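Local structure of probable glutamine synthetase (Pseudomonas aeruginosa, 4HPP) at residues S110-E115 against C341-M346; A128-E133 against D200-V205; W162-L167 against T172-F177; E207-V212 against T220-L225. The protein is a probable glutamine synthetase, with six chains in the assembly and a catalytic domain that holds a magnesium ion and a glutamic acid. One frame throughout, in Å; residues are numbered along the deposited sequence.

Interaction 1 (S110-E115 against C341-M346); sequences SLLRAE and CPHLAM
Leu112 and His343 are the closest CA pair between segments 110-115 and 341-346, which run roughly the same way: their CA atoms are 5.6 Å apart, and the short axes of 110-115 and 342-346 pass 8.5 Å from each other at 38°. Leu112 does most of the work. Its CB rests on the main-chain oxygen of His343, with 3.4 Å between Leu112 CB and His343 O. With CG swung opposite the backbone N (chi1 167°), the two methyls divide the neighbouring helix between them. Leu112 CD1 goes to Met346 CG at 3.9 Å, while Leu112 CD2 drops beside the CA of His343 and also comes near the sulfur of Met346. Just before it in the chain, Leu111 CD2 meets Leu344 CD1 at 3.8 Å, methyl against methyl. No hydrogen bond crosses; the contact is apolar packing. Cys341 caps the start of the second helix, its SG accepting from Leu344 N at 3.6 Å. The imidazole of His343 turns its NE2 to Asp200, on helix 196-216. That helix also packs on Pro342, while Leu111 reaches Leu408 and Pro409, and Leu112 continues along helix 342-358 to Ala347 and Leu350.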
loop_
_atom_site.group_PDB
_atom_site.type_symbol
_atom_site.label_atom_id
_atom_site.label_comp_id
_atom_site.label_asym_id
_atom_site.label_seq_id
_atom_site.Cartn_x
_atom_site.Cartn_y
_atom_site.Cartn_z
ATOM N N SER A 110 -35.461 28.951 22.209
ATOM C CA SER A 110 -36.285 29.747 23.139
ATOM C C SER A 110 -37.727 29.946 22.652
ATOM O O SER A 110 -38.667 29.604 23.393
ATOM C CB SER A 110 -35.619 31.115 23.418
ATOM O OG SER A 110 -34.533 30.996 24.338
ATOM N N LEU A 111 -37.906 30.500 21.434
ATOM C CA LEU A 111 -39.239 30.614 20.814
ATOM C C LEU A 111 -39.989 29.280 20.910
ATOM O O LEU A 111 -41.129 29.251 21.389
ATOM C CB LEU A 111 -39.148 31.011 19.352
ATOM C CG LEU A 111 -40.368 30.654 18.491
ATOM C CD1 LEU A 111 -41.596 31.357 19.044
ATOM C CD2 LEU A 111 -40.161 31.017 17.027
ATOM N N LEU A 112 -39.369 28.160 20.497
ATOM C CA LEU A 112 -40.124 26.907 20.607
ATOM C C LEU A 112 -40.468 26.572 22.067
ATOM O O LEU A 112 -41.583 26.130 22.344
ATOM C CB LEU A 112 -39.497 25.709 19.872
ATOM C CG LEU A 112 -40.090 24.310 20.211
ATOM C CD1 LEU A 112 -41.552 24.194 19.784
ATOM C CD2 LEU A 112 -39.259 23.195 19.617
ATOM N N ARG A 113 -39.545 26.815 22.995
ATOM C CA ARG A 113 -39.845 26.584 24.401
ATOM C C ARG A 113 -40.962 27.463 24.987
ATOM O O ARG A 113 -41.553 27.104 26.003
ATOM C CB ARG A 113 -38.608 26.733 25.265
ATOM C CG ARG A 113 -38.945 26.435 26.722
ATOM C CD ARG A 113 -37.724 26.412 27.617
ATOM N NE ARG A 113 -37.181 27.753 27.856
ATOM C CZ ARG A 113 -36.218 28.320 27.129
ATOM N NH1 ARG A 113 -35.676 27.670 26.093
ATOM N NH2 ARG A 113 -35.803 29.546 27.434
ATOM N N ALA A 114 -41.208 28.623 24.386
ATOM C CA ALA A 114 -42.186 29.573 24.905
ATOM C C ALA A 114 -43.551 29.142 24.411
ATOM O O ALA A 114 -44.587 29.415 25.039
ATOM C CB ALA A 114 -41.876 30.987 24.425
ATOM N N GLU A 115 -43.525 28.474 23.265
ATOM C CA GLU A 115 -44.719 28.055 22.556
ATOM C C GLU A 115 -45.215 26.780 23.158
ATOM O O GLU A 115 -46.417 26.575 23.306
ATOM C CB GLU A 115 -44.395 27.858 21.068
ATOM C CG GLU A 115 -45.546 27.340 20.213
ATOM C CD GLU A 115 -46.707 28.310 20.184
ATOM O OE1 GLU A 115 -46.486 29.451 20.632
ATOM O OE2 GLU A 115 -47.812 27.949 19.706
ATOM N N CYS A 341 -34.611 24.760 10.560
ATOM C CA CYS A 341 -34.180 24.712 11.946
ATOM C C CYS A 341 -35.236 23.939 12.799
ATOM O O CYS A 341 -36.268 24.472 13.151
ATOM C CB CYS A 341 -33.882 26.132 12.461
ATOM S SG CYS A 341 -33.913 26.245 14.271
ATOM N N PRO A 342 -34.994 22.662 13.119
ATOM C CA PRO A 342 -36.052 21.862 13.832
ATOM C C PRO A 342 -36.964 22.637 14.821
ATOM O O PRO A 342 -38.194 22.503 14.772
ATOM C CB PRO A 342 -35.235 20.798 14.564
ATOM C CG PRO A 342 -34.019 20.610 13.712
ATOM C CD PRO A 342 -33.799 21.836 12.827
ATOM N N HIS A 343 -36.376 23.441 15.695
ATOM C CA HIS A 343 -37.095 24.324 16.648
ATOM C C HIS A 343 -37.914 25.380 16.057
ATOM O O HIS A 343 -38.998 25.626 16.553
ATOM C CB HIS A 343 -36.102 25.021 17.492
ATOM C CG HIS A 343 -35.097 24.088 18.076
ATOM N ND1 HIS A 343 -33.917 23.858 17.494
ATOM C CD2 HIS A 343 -35.144 23.294 19.220
ATOM C CE1 HIS A 343 -33.229 22.944 18.235
ATOM N NE2 HIS A 343 -33.983 22.617 19.291
ATOM N N LEU A 344 -37.406 26.056 15.012
ATOM C CA LEU A 344 -38.194 27.086 14.355
ATOM C C LEU A 344 -39.351 26.457 13.578
ATOM O O LEU A 344 -40.499 26.889 13.661
ATOM C CB LEU A 344 -37.308 27.990 13.488
ATOM C CG LEU A 344 -38.038 29.060 12.662
ATOM C CD1 LEU A 344 -38.659 30.061 13.624
ATOM C CD2 LEU A 344 -37.132 29.742 11.652
ATOM N N ALA A 345 -39.054 25.380 12.871
ATOM C CA ALA A 345 -40.058 24.693 12.099
ATOM C C ALA A 345 -41.156 24.162 12.991
ATOM O O ALA A 345 -42.316 24.444 12.713
ATOM C CB ALA A 345 -39.431 23.592 11.270
ATOM N N MET A 346 -40.824 23.409 14.055
ATOM C CA MET A 346 -41.867 22.824 14.918
ATOM C C MET A 346 -42.673 23.947 15.602
ATOM O O MET A 346 -43.899 23.935 15.546
ATOM C CB MET A 346 -41.266 21.842 15.905
ATOM C CG MET A 346 -42.148 21.404 17.093
ATOM S SD MET A 346 -41.240 20.103 17.925
ATOM C CE MET A 346 -42.259 19.769 19.393
#

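Interaction 2 (A128-E133 against D200-V205); sequences AAFEHE and DRAVNV. With MG (magnesium ion), chain B; GLU (glutamic acid), chain D.
Phe130 and His132 both carry CG opposite their own carbonyl carbon and beside the backbone N (chi1 -66° and -72°), and from alternate positions on strand 128-133 this lays two rings side by side against helix 200-205. Ala202 is the knob between them. Its methyl stands over one face of the Phe130 ring, with Ala202 CB 3.6 Å from the ring centroid and only 20° off the normal, a clear CH-pi contact shifted somewhat toward the CG-CD2 side. The same residue meets His132 quite differently, at the ring edge and near its plane, where His132 CE1 comes to 3.5 Å from Ala202 CA. One helical turn on, Val205 sends its CG1 branch to the imidazole obliquely, with 3.5 Å between Val205 CG1 and His132 ND1. The axes of 128-133 and 200-205 pass 8.1 Å apart, in similar directions, as expected of a helix covering a sheet.

Glu133, next along the strand, leads away from the helix to the pocket. Its OE2 binds the magnesium ion at 2.2 Å, and the OE2 of the bound glutamic acid ligates the same metal at 2.0 Å. Glu180 and Glu187 supply further ligands. Glu133 OE1 accepts from the N of the glutamic acid at 2.8 Å, and from the backbone N of Gly234 as well. The chemistry thus divides cleanly: between strand and helix there is packing without a hydrogen bond, although one of the groups is an imidazole, whereas the carboxylate of Glu133 is probably held in rotation, OE2 on the metal and OE1 shared by the ligand N and Gly234 N.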
loop_
_atom_site.group_PDB
_atom_site.type_symbol
_atom_site.label_atom_id
_atom_site.label_comp_id
_atom_site.label_asym_id
_atom_site.label_seq_id
_atom_site.Cartn_x
_atom_site.Cartn_y
_atom_site.Cartn_z
ATOM N N ALA A 128 -43.886 14.853 19.624
ATOM C CA ALA A 128 -43.490 14.876 18.226
ATOM C C ALA A 128 -42.278 14.010 17.922
ATOM O O ALA A 128 -41.430 13.722 18.791
ATOM C CB ALA A 128 -43.251 16.309 17.732
ATOM N N ALA A 129 -42.218 13.628 16.651
ATOM C CA ALA A 129 -41.080 12.917 16.080
ATOM C C ALA A 129 -40.881 13.365 14.613
ATOM O O ALA A 129 -41.840 13.493 13.841
ATOM C CB ALA A 129 -41.261 11.407 16.212
ATOM N N PHE A 130 -39.634 13.702 14.300
ATOM C CA PHE A 130 -39.176 14.038 12.945
ATOM C C PHE A 130 -38.600 12.775 12.244
ATOM O O PHE A 130 -37.786 12.044 12.838
ATOM C CB PHE A 130 -38.072 15.071 13.010
ATOM C CG PHE A 130 -38.475 16.403 13.531
ATOM C CD1 PHE A 130 -38.641 17.491 12.644
ATOM C CD2 PHE A 130 -38.610 16.621 14.901
ATOM C CE1 PHE A 130 -38.944 18.779 13.109
ATOM C CE2 PHE A 130 -38.929 17.894 15.374
ATOM C CZ PHE A 130 -39.093 18.988 14.488
ATOM N N GLU A 131 -39.025 12.529 10.999
ATOM C CA GLU A 131 -38.515 11.420 10.218
ATOM C C GLU A 131 -37.593 12.071 9.220
ATOM O O GLU A 131 -37.957 13.092 8.620
ATOM C CB GLU A 131 -39.629 10.683 9.462
ATOM C CG GLU A 131 -40.636 9.859 10.292
ATOM C CD GLU A 131 -41.629 9.063 9.400
ATOM O OE1 GLU A 131 -42.313 8.186 9.960
ATOM O OE2 GLU A 131 -41.724 9.274 8.143
ATOM N N HIS A 132 -36.413 11.474 9.039
ATOM C CA HIS A 132 -35.374 12.062 8.254
ATOM C C HIS A 132 -34.947 11.180 7.127
ATOM O O HIS A 132 -34.733 9.978 7.341
ATOM C CB HIS A 132 -34.196 12.362 9.133
ATOM C CG HIS A 132 -34.414 13.538 10.087
ATOM N ND1 HIS A 132 -34.568 13.372 11.436
ATOM C CD2 HIS A 132 -34.398 14.917 9.861
ATOM C CE1 HIS A 132 -34.681 14.581 12.024
ATOM N NE2 HIS A 132 -34.583 15.524 11.055
ATOM N N GLU A 133 -34.840 11.748 5.908
ATOM C CA GLU A 133 -34.306 11.001 4.798
ATOM C C GLU A 133 -32.987 11.661 4.330
ATOM O O GLU A 133 -32.809 12.886 4.434
ATOM C CB GLU A 133 -35.319 10.875 3.687
ATOM C CG GLU A 133 -36.481 9.927 3.974
ATOM C CD GLU A 133 -37.649 10.142 3.009
ATOM O OE1 GLU A 133 -37.647 11.166 2.255
ATOM O OE2 GLU A 133 -38.590 9.294 3.016
ATOM N N ASP A 200 -34.739 18.972 19.579
ATOM C CA ASP A 200 -33.338 18.582 19.869
ATOM C C ASP A 200 -33.007 17.256 19.191
ATOM O O ASP A 200 -31.923 17.102 18.563
ATOM C CB ASP A 200 -33.064 18.491 21.362
ATOM C CG ASP A 200 -33.212 19.835 22.073
ATOM O OD1 ASP A 200 -33.088 19.848 23.316
ATOM O OD2 ASP A 200 -33.463 20.872 21.400
ATOM N N ARG A 201 -33.964 16.327 19.268
ATOM C CA ARG A 201 -33.790 15.007 18.613
ATOM C C ARG A 201 -33.573 15.187 17.091
ATOM O O ARG A 201 -32.631 14.616 16.513
ATOM C CB ARG A 201 -34.950 14.083 18.949
ATOM C CG ARG A 201 -34.825 12.637 18.531
ATOM C CD ARG A 201 -35.776 11.805 19.389
ATOM N NE ARG A 201 -35.253 11.700 20.768
ATOM C CZ ARG A 201 -35.722 10.940 21.768
ATOM N NH1 ARG A 201 -36.761 10.152 21.631
ATOM N NH2 ARG A 201 -35.103 10.978 22.926
ATOM N N ALA A 202 -34.379 16.038 16.471
ATOM C CA ALA A 202 -34.237 16.228 15.050
ATOM C C ALA A 202 -32.797 16.689 14.805
ATOM O O ALA A 202 -32.100 16.115 13.991
ATOM C CB ALA A 202 -35.245 17.223 14.561
ATOM N N VAL A 203 -32.294 17.635 15.599
ATOM C CA VAL A 203 -30.908 18.127 15.384
ATOM C C VAL A 203 -29.886 16.993 15.630
ATOM O O VAL A 203 -29.024 16.723 14.771
ATOM C CB VAL A 203 -30.564 19.363 16.264
ATOM C CG1 VAL A 203 -29.054 19.660 16.250
ATOM C CG2 VAL A 203 -31.380 20.572 15.844
ATOM N N ASN A 204 -30.003 16.331 16.784
ATOM C CA ASN A 204 -29.175 15.185 17.115
ATOM C C ASN A 204 -29.149 14.113 16.039
ATOM O O ASN A 204 -28.069 13.621 15.665
ATOM C CB ASN A 204 -29.687 14.507 18.369
ATOM C CG ASN A 204 -29.543 15.347 19.599
ATOM O OD1 ASN A 204 -28.721 16.239 19.678
ATOM N ND2 ASN A 204 -30.351 15.050 20.581
ATOM N N VAL A 205 -30.316 13.728 15.541
ATOM C CA VAL A 205 -30.337 12.756 14.416
ATOM C C VAL A 205 -29.501 13.233 13.203
ATOM O O VAL A 205 -28.835 12.411 12.553
ATOM C CB VAL A 205 -31.763 12.367 13.954
ATOM C CG1 VAL A 205 -31.720 11.656 12.633
ATOM C CG2 VAL A 205 -32.468 11.502 14.999
HETATM MG MG MG B . -39.982 7.968 4.022
HETATM N N GLU D . -38.999 11.338 -0.149
HETATM C CA GLU D . -40.394 11.886 0.094
HETATM C C GLU D . -40.473 13.363 0.542
HETATM O O GLU D . -39.795 14.234 0.008
HETATM C CB GLU D . -41.127 11.018 1.109
HETATM C CG GLU D . -41.490 9.656 0.582
HETATM C CD GLU D . -42.008 8.760 1.658
HETATM O OE1 GLU D . -43.198 8.422 1.575
HETATM O OE2 GLU D . -41.237 8.413 2.586
HETATM O OXT GLU D . -41.208 13.738 1.463
#

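Interaction 3 (W162-L167 against T172-F177); sequences WLVSAL and TEPEMF
Pro174 is the bump here, and the hollow it fills lies between Val164 and Leu167, one turn apart on the helix. The ring enters with its CB against both side chains: Pro174 CB is 3.9 Å from Leu167 CB and equally far from Val164 CG1. Its next corner presses on the main chain, with 3.4 Å between Pro174 CG and Val164 O, and CD comes close to the carbonyl carbon of Leu167. The proline therefore follows the contour of backbone as well as side chains. The fold at this point is a helix, 159-169, that ends, turns tightly and comes back as strand 174-179, which pairs with 185-194; the short axes of 162-167 and 174-177 run nearly antiparallel, 8.4 Å apart at 161°. The pairing carries a classic beta bulge, Glu175 and Met176 both facing Thr189. The turn is closed by Thr172, whose backbone N gives Leu167 O a fairly straight bond of 3.1 Å. A chi1 of 58° points the threonine hydroxyl at the same oxygen, to which OG1 adds a second, weak bond. At the far end Phe177 fills the other dip. Its CB lies loosely beside Val164 CG2, and the ring extends past it to Leu163, the two side chains crossing at about a right angle with Leu163 CD2 3.9 Å from Phe177 CE1. Beyond, the phenyl ring meets that of Tyr186 with the planes not far from parallel, and the backbone oxygen of Phe177 accepts from Ser25 of a neighbouring subunit.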
loop_
_atom_site.group_PDB
_atom_site.type_symbol
_atom_site.label_atom_id
_atom_site.label_comp_id
_atom_site.label_asym_id
_atom_site.label_seq_id
_atom_site.Cartn_x
_atom_site.Cartn_y
_atom_site.Cartn_z
ATOM N N TRP A 162 -23.813 0.891 12.852
ATOM C CA TRP A 162 -23.102 1.942 13.617
ATOM C C TRP A 162 -23.911 3.177 13.740
ATOM O O TRP A 162 -23.717 3.974 14.644
ATOM C CB TRP A 162 -21.767 2.300 13.008
ATOM C CG TRP A 162 -20.674 1.477 13.594
ATOM C CD1 TRP A 162 -19.883 0.551 12.938
ATOM C CD2 TRP A 162 -20.205 1.464 14.989
ATOM N NE1 TRP A 162 -18.973 -0.016 13.794
ATOM C CE2 TRP A 162 -19.122 0.481 15.049
ATOM C CE3 TRP A 162 -20.580 2.128 16.162
ATOM C CZ2 TRP A 162 -18.461 0.168 16.258
ATOM C CZ3 TRP A 162 -19.899 1.829 17.348
ATOM C CH2 TRP A 162 -18.868 0.866 17.390
ATOM N N LEU A 163 -24.864 3.346 12.846
ATOM C CA LEU A 163 -25.673 4.530 12.931
ATOM C C LEU A 163 -26.645 4.392 14.081
ATOM O O LEU A 163 -26.697 5.227 14.973
ATOM C CB LEU A 163 -26.385 4.836 11.576
ATOM C CG LEU A 163 -27.270 6.056 11.678
ATOM C CD1 LEU A 163 -26.452 7.226 12.173
ATOM C CD2 LEU A 163 -27.913 6.401 10.360
ATOM N N VAL A 164 -27.454 3.366 14.042
ATOM C CA VAL A 164 -28.356 3.037 15.162
ATOM C C VAL A 164 -27.640 3.018 16.514
ATOM O O VAL A 164 -28.123 3.559 17.512
ATOM C CB VAL A 164 -29.173 1.748 14.856
ATOM C CG1 VAL A 164 -30.032 1.350 16.028
ATOM C CG2 VAL A 164 -30.072 2.043 13.661
ATOM N N SER A 165 -26.434 2.515 16.548
ATOM C CA SER A 165 -25.758 2.458 17.844
ATOM C C SER A 165 -25.372 3.849 18.287
ATOM O O SER A 165 -25.652 4.267 19.444
ATOM C CB SER A 165 -24.597 1.514 17.765
ATOM O OG SER A 165 -23.582 1.925 18.613
ATOM N N ALA A 166 -24.778 4.614 17.372
ATOM C CA ALA A 166 -24.485 6.041 17.662
ATOM C C ALA A 166 -25.740 6.857 18.101
ATOM O O ALA A 166 -25.704 7.566 19.111
ATOM C CB ALA A 166 -23.780 6.676 16.501
ATOM N N LEU A 167 -26.862 6.689 17.397
ATOM C CA LEU A 167 -28.086 7.364 17.788
ATOM C C LEU A 167 -28.553 6.819 19.162
ATOM O O LEU A 167 -28.890 7.630 20.046
ATOM C CB LEU A 167 -29.163 7.283 16.709
ATOM C CG LEU A 167 -28.869 7.901 15.313
ATOM C CD1 LEU A 167 -29.799 7.326 14.252
ATOM C CD2 LEU A 167 -28.911 9.437 15.248
ATOM N N THR A 172 -31.165 9.284 21.324
ATOM C CA THR A 172 -32.259 9.593 20.374
ATOM C C THR A 172 -33.386 8.494 20.366
ATOM O O THR A 172 -34.475 8.678 19.807
ATOM C CB THR A 172 -31.766 9.908 18.934
ATOM O OG1 THR A 172 -31.010 8.791 18.419
ATOM C CG2 THR A 172 -30.916 11.113 18.926
ATOM N N GLU A 173 -33.148 7.362 20.992
ATOM C CA GLU A 173 -34.087 6.229 20.802
ATOM C C GLU A 173 -34.311 5.852 19.316
ATOM O O GLU A 173 -35.439 5.791 18.807
ATOM C CB GLU A 173 -35.398 6.504 21.519
ATOM C CG GLU A 173 -35.205 6.788 23.016
ATOM C CD GLU A 173 -36.500 7.144 23.703
ATOM O OE1 GLU A 173 -37.077 8.242 23.386
ATOM O OE2 GLU A 173 -36.946 6.324 24.548
ATOM N N PRO A 174 -33.222 5.572 18.599
ATOM C CA PRO A 174 -33.448 5.113 17.236
ATOM C C PRO A 174 -34.492 3.953 17.228
ATOM O O PRO A 174 -34.581 3.188 18.181
ATOM C CB PRO A 174 -32.063 4.631 16.823
ATOM C CG PRO A 174 -31.376 4.269 18.125
ATOM C CD PRO A 174 -31.857 5.305 19.070
ATOM N N GLU A 175 -35.273 3.808 16.180
ATOM C CA GLU A 175 -36.202 2.700 16.150
ATOM C C GLU A 175 -36.329 1.978 14.775
ATOM O O GLU A 175 -36.560 0.786 14.751
ATOM C CB GLU A 175 -37.568 3.167 16.686
ATOM C CG GLU A 175 -38.755 3.105 15.721
ATOM C CD GLU A 175 -39.986 3.871 16.238
ATOM O OE1 GLU A 175 -40.600 4.683 15.474
ATOM O OE2 GLU A 175 -40.320 3.673 17.425
ATOM N N MET A 176 -36.169 2.689 13.644
ATOM C CA MET A 176 -36.300 2.100 12.313
ATOM C C MET A 176 -35.136 2.597 11.445
ATOM O O MET A 176 -34.769 3.754 11.545
ATOM C CB MET A 176 -37.612 2.552 11.720
ATOM C CG MET A 176 -38.493 1.513 11.073
ATOM S SD MET A 176 -39.023 0.157 12.144
ATOM C CE MET A 176 -39.055 -1.056 10.833
ATOM N N PHE A 177 -34.539 1.733 10.619
ATOM C CA PHE A 177 -33.562 2.165 9.607
ATOM C C PHE A 177 -33.938 1.446 8.348
ATOM O O PHE A 177 -34.257 0.269 8.384
ATOM C CB PHE A 177 -32.093 1.839 9.987
ATOM C CG PHE A 177 -31.093 2.208 8.913
ATOM C CD1 PHE A 177 -30.444 3.448 8.939
ATOM C CD2 PHE A 177 -30.813 1.333 7.869
ATOM C CE1 PHE A 177 -29.586 3.820 7.890
ATOM C CE2 PHE A 177 -29.931 1.692 6.844
ATOM C CZ PHE A 177 -29.308 2.929 6.871
#

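Interaction 4 (E207-V212 against T220-L225); sequences EVTREV and TCFAPL
Arg210 brings its guanidinium obliquely up to the Phe222 ring in an off-centre cation-pi contact: Arg210 CZ is 4.8 Å from the ring centroid and 29° off the normal. The two planes stand 74° apart, so the guanidinium stands steeply to the phenyl and does not stack flat on it, and Arg210 NH2 comes closest, 3.9 Å from Phe222 CD2. The arginine arrives there because CG lies opposite the carbonyl carbon (chi1 -77°) and the chain then runs extended to NE. On the way Arg210 CG passes the hydroxyl of Thr220 at 3.4 Å from OG1, the side chains crossing nearly at a right angle.

Several partners fix the charged end. Glu207, one turn back, forms a salt bridge, its OE1 accepting from Arg210 NH1 on the syn side at 2.9 Å, in the plane of the guanidinium though well out of that of the carboxylate. Arg210 NE donates to a water at 2.8 Å, which accepts from Thr220 OG1 as well and so bridges the two segments where no direct hydrogen bond does. NH2 adds a weak bond to the backbone oxygen of Tyr443.

Beside these polar groups Thr209 packs with its apolar parts. Its methyl meets the other threonine methyl, Thr209 CG2 to Thr220 CG2 at 3.8 Å, and its CB touches the edge of the Phe222 ring at CZ. Thr209 OG1 turns back to Val205 O of its own helix.

Helix 196-216 thus joins the short strand 219-221 that follows it, which pairs antiparallel with strand 124-137; Phe134 of that strand lies against Thr209 and Thr220 and meets the Phe222 ring.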
loop_
_atom_site.group_PDB
_atom_site.type_symbol
_atom_site.label_atom_id
_atom_site.label_comp_id
_atom_site.label_asym_id
_atom_site.label_seq_id
_atom_site.Cartn_x
_atom_site.Cartn_y
_atom_site.Cartn_z
ATOM N N GLU A 207 -26.901 15.542 13.230
ATOM C CA GLU A 207 -25.540 15.808 13.505
ATOM C C GLU A 207 -24.764 14.490 13.696
ATOM O O GLU A 207 -23.584 14.376 13.262
ATOM C CB GLU A 207 -25.428 16.810 14.641
ATOM C CG GLU A 207 -25.920 18.186 14.202
ATOM C CD GLU A 207 -25.094 18.705 13.045
ATOM O OE1 GLU A 207 -25.671 19.177 12.074
ATOM O OE2 GLU A 207 -23.858 18.644 13.127
ATOM N N VAL A 208 -25.458 13.480 14.240
ATOM C CA VAL A 208 -24.855 12.170 14.487
ATOM C C VAL A 208 -24.744 11.384 13.196
ATOM O O VAL A 208 -23.712 10.801 12.934
ATOM C CB VAL A 208 -25.636 11.357 15.548
ATOM C CG1 VAL A 208 -25.123 9.919 15.617
ATOM C CG2 VAL A 208 -25.560 12.028 16.907
ATOM N N THR A 209 -25.790 11.362 12.380
ATOM C CA THR A 209 -25.688 10.720 11.033
ATOM C C THR A 209 -24.479 11.247 10.254
ATOM O O THR A 209 -23.598 10.447 9.832
ATOM C CB THR A 209 -26.945 10.900 10.212
ATOM O OG1 THR A 209 -28.019 10.396 10.981
ATOM C CG2 THR A 209 -26.893 10.106 8.900
ATOM N N ARG A 210 -24.393 12.575 10.154
ATOM C CA ARG A 210 -23.182 13.217 9.649
ATOM C C ARG A 210 -21.884 12.666 10.311
ATOM O O ARG A 210 -20.965 12.242 9.594
ATOM C CB ARG A 210 -23.279 14.764 9.754
ATOM C CG ARG A 210 -24.139 15.365 8.671
ATOM C CD ARG A 210 -24.797 16.657 9.079
ATOM N NE ARG A 210 -25.812 17.066 8.115
ATOM C CZ ARG A 210 -26.653 18.105 8.248
ATOM N NH1 ARG A 210 -26.588 18.899 9.295
ATOM N NH2 ARG A 210 -27.534 18.389 7.269
ATOM N N GLU A 211 -21.804 12.647 11.656
ATOM C CA GLU A 211 -20.579 12.130 12.343
ATOM C C GLU A 211 -20.261 10.632 12.070
ATOM O O GLU A 211 -19.126 10.251 11.864
ATOM C CB GLU A 211 -20.623 12.440 13.819
ATOM C CG GLU A 211 -19.463 11.893 14.638
ATOM C CD GLU A 211 -18.166 12.548 14.300
ATOM O OE1 GLU A 211 -17.091 12.048 14.721
ATOM O OE2 GLU A 211 -18.224 13.586 13.661
ATOM N N VAL A 212 -21.257 9.792 11.980
ATOM C CA VAL A 212 -20.995 8.399 11.696
ATOM C C VAL A 212 -20.424 8.338 10.270
ATOM O O VAL A 212 -19.316 7.818 10.067
ATOM C CB VAL A 212 -22.298 7.581 11.919
ATOM C CG1 VAL A 212 -22.135 6.138 11.521
ATOM C CG2 VAL A 212 -22.711 7.627 13.389
ATOM N N THR A 220 -22.953 12.357 3.908
ATOM C CA THR A 220 -24.379 12.391 3.799
ATOM C C THR A 220 -24.879 13.628 3.048
ATOM O O THR A 220 -24.253 14.704 3.036
ATOM C CB THR A 220 -25.019 12.386 5.177
ATOM O OG1 THR A 220 -24.438 13.429 5.934
ATOM C CG2 THR A 220 -24.764 11.093 5.895
ATOM N N CYS A 221 -26.058 13.516 2.474
ATOM C CA CYS A 221 -26.717 14.704 1.992
ATOM C C CYS A 221 -28.153 14.662 2.450
ATOM O O CYS A 221 -28.851 13.661 2.156
ATOM C CB CYS A 221 -26.605 14.808 0.439
ATOM S SG CYS A 221 -27.567 16.173 -0.260
ATOM N N PHE A 222 -28.599 15.733 3.137
ATOM C CA PHE A 222 -29.987 15.939 3.559
ATOM C C PHE A 222 -30.710 17.024 2.738
ATOM O O PHE A 222 -31.856 17.409 3.043
ATOM C CB PHE A 222 -30.049 16.370 5.008
ATOM C CG PHE A 222 -29.687 15.298 6.010
ATOM C CD1 PHE A 222 -30.618 14.838 6.902
ATOM C CD2 PHE A 222 -28.412 14.786 6.082
ATOM C CE1 PHE A 222 -30.305 13.861 7.804
ATOM C CE2 PHE A 222 -28.094 13.819 7.013
ATOM C CZ PHE A 222 -29.036 13.362 7.871
ATOM N N ALA A 223 -30.049 17.579 1.733
ATOM C CA ALA A 223 -30.683 18.682 0.966
ATOM C C ALA A 223 -32.018 18.184 0.453
ATOM O O ALA A 223 -32.151 16.981 0.171
ATOM C CB ALA A 223 -29.816 19.099 -0.208
ATOM N N PRO A 224 -33.015 19.090 0.338
ATOM C CA PRO A 224 -34.289 18.616 -0.208
ATOM C C PRO A 224 -34.109 17.863 -1.535
ATOM O O PRO A 224 -34.761 16.827 -1.711
ATOM C CB PRO A 224 -35.145 19.903 -0.389
ATOM C CG PRO A 224 -34.460 20.973 0.382
ATOM C CD PRO A 224 -33.053 20.516 0.719
ATOM N N LEU A 225 -33.260 18.363 -2.447
ATOM C CA LEU A 225 -32.975 17.612 -3.681
ATOM C C LEU A 225 -31.485 17.271 -3.792
ATOM O O LEU A 225 -30.630 18.159 -4.031
ATOM C CB LEU A 225 -33.503 18.337 -4.937
ATOM C CG LEU A 225 -33.372 17.494 -6.216
ATOM C CD1 LEU A 225 -34.371 16.330 -6.264
ATOM C CD2 LEU A 225 -33.498 18.351 -7.469
HETATM O O HOH W 1 -25.028 16.438 5.520
#

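How the interactions relate
Interactions 2, 3 and 4 all gather on one sheet of the catalytic domain, while interaction 1 adds the helices beyond. The centre of interaction 2 is about 13, 11 and 12 Å from those of interactions 1, 3 and 4, and it touches all three. Pro342 of interaction 1 packs on Ala202, with Pro342 CB 3.6 Å from Ala202 CB. Toward interaction 3, Arg201 NH1 forms a salt bridge with Glu173 OE1 at 2.6 Å. Interactions 2 and 4 share helix 196-216; interactions 3 and 4 meet where Ala166 packs on Val208 and Val212. Only interaction 2 includes a magnesium ligand; the Phe177 side chain stays about 12 Å from the metal, and Phe222 about 11 Å from the glutamic acid.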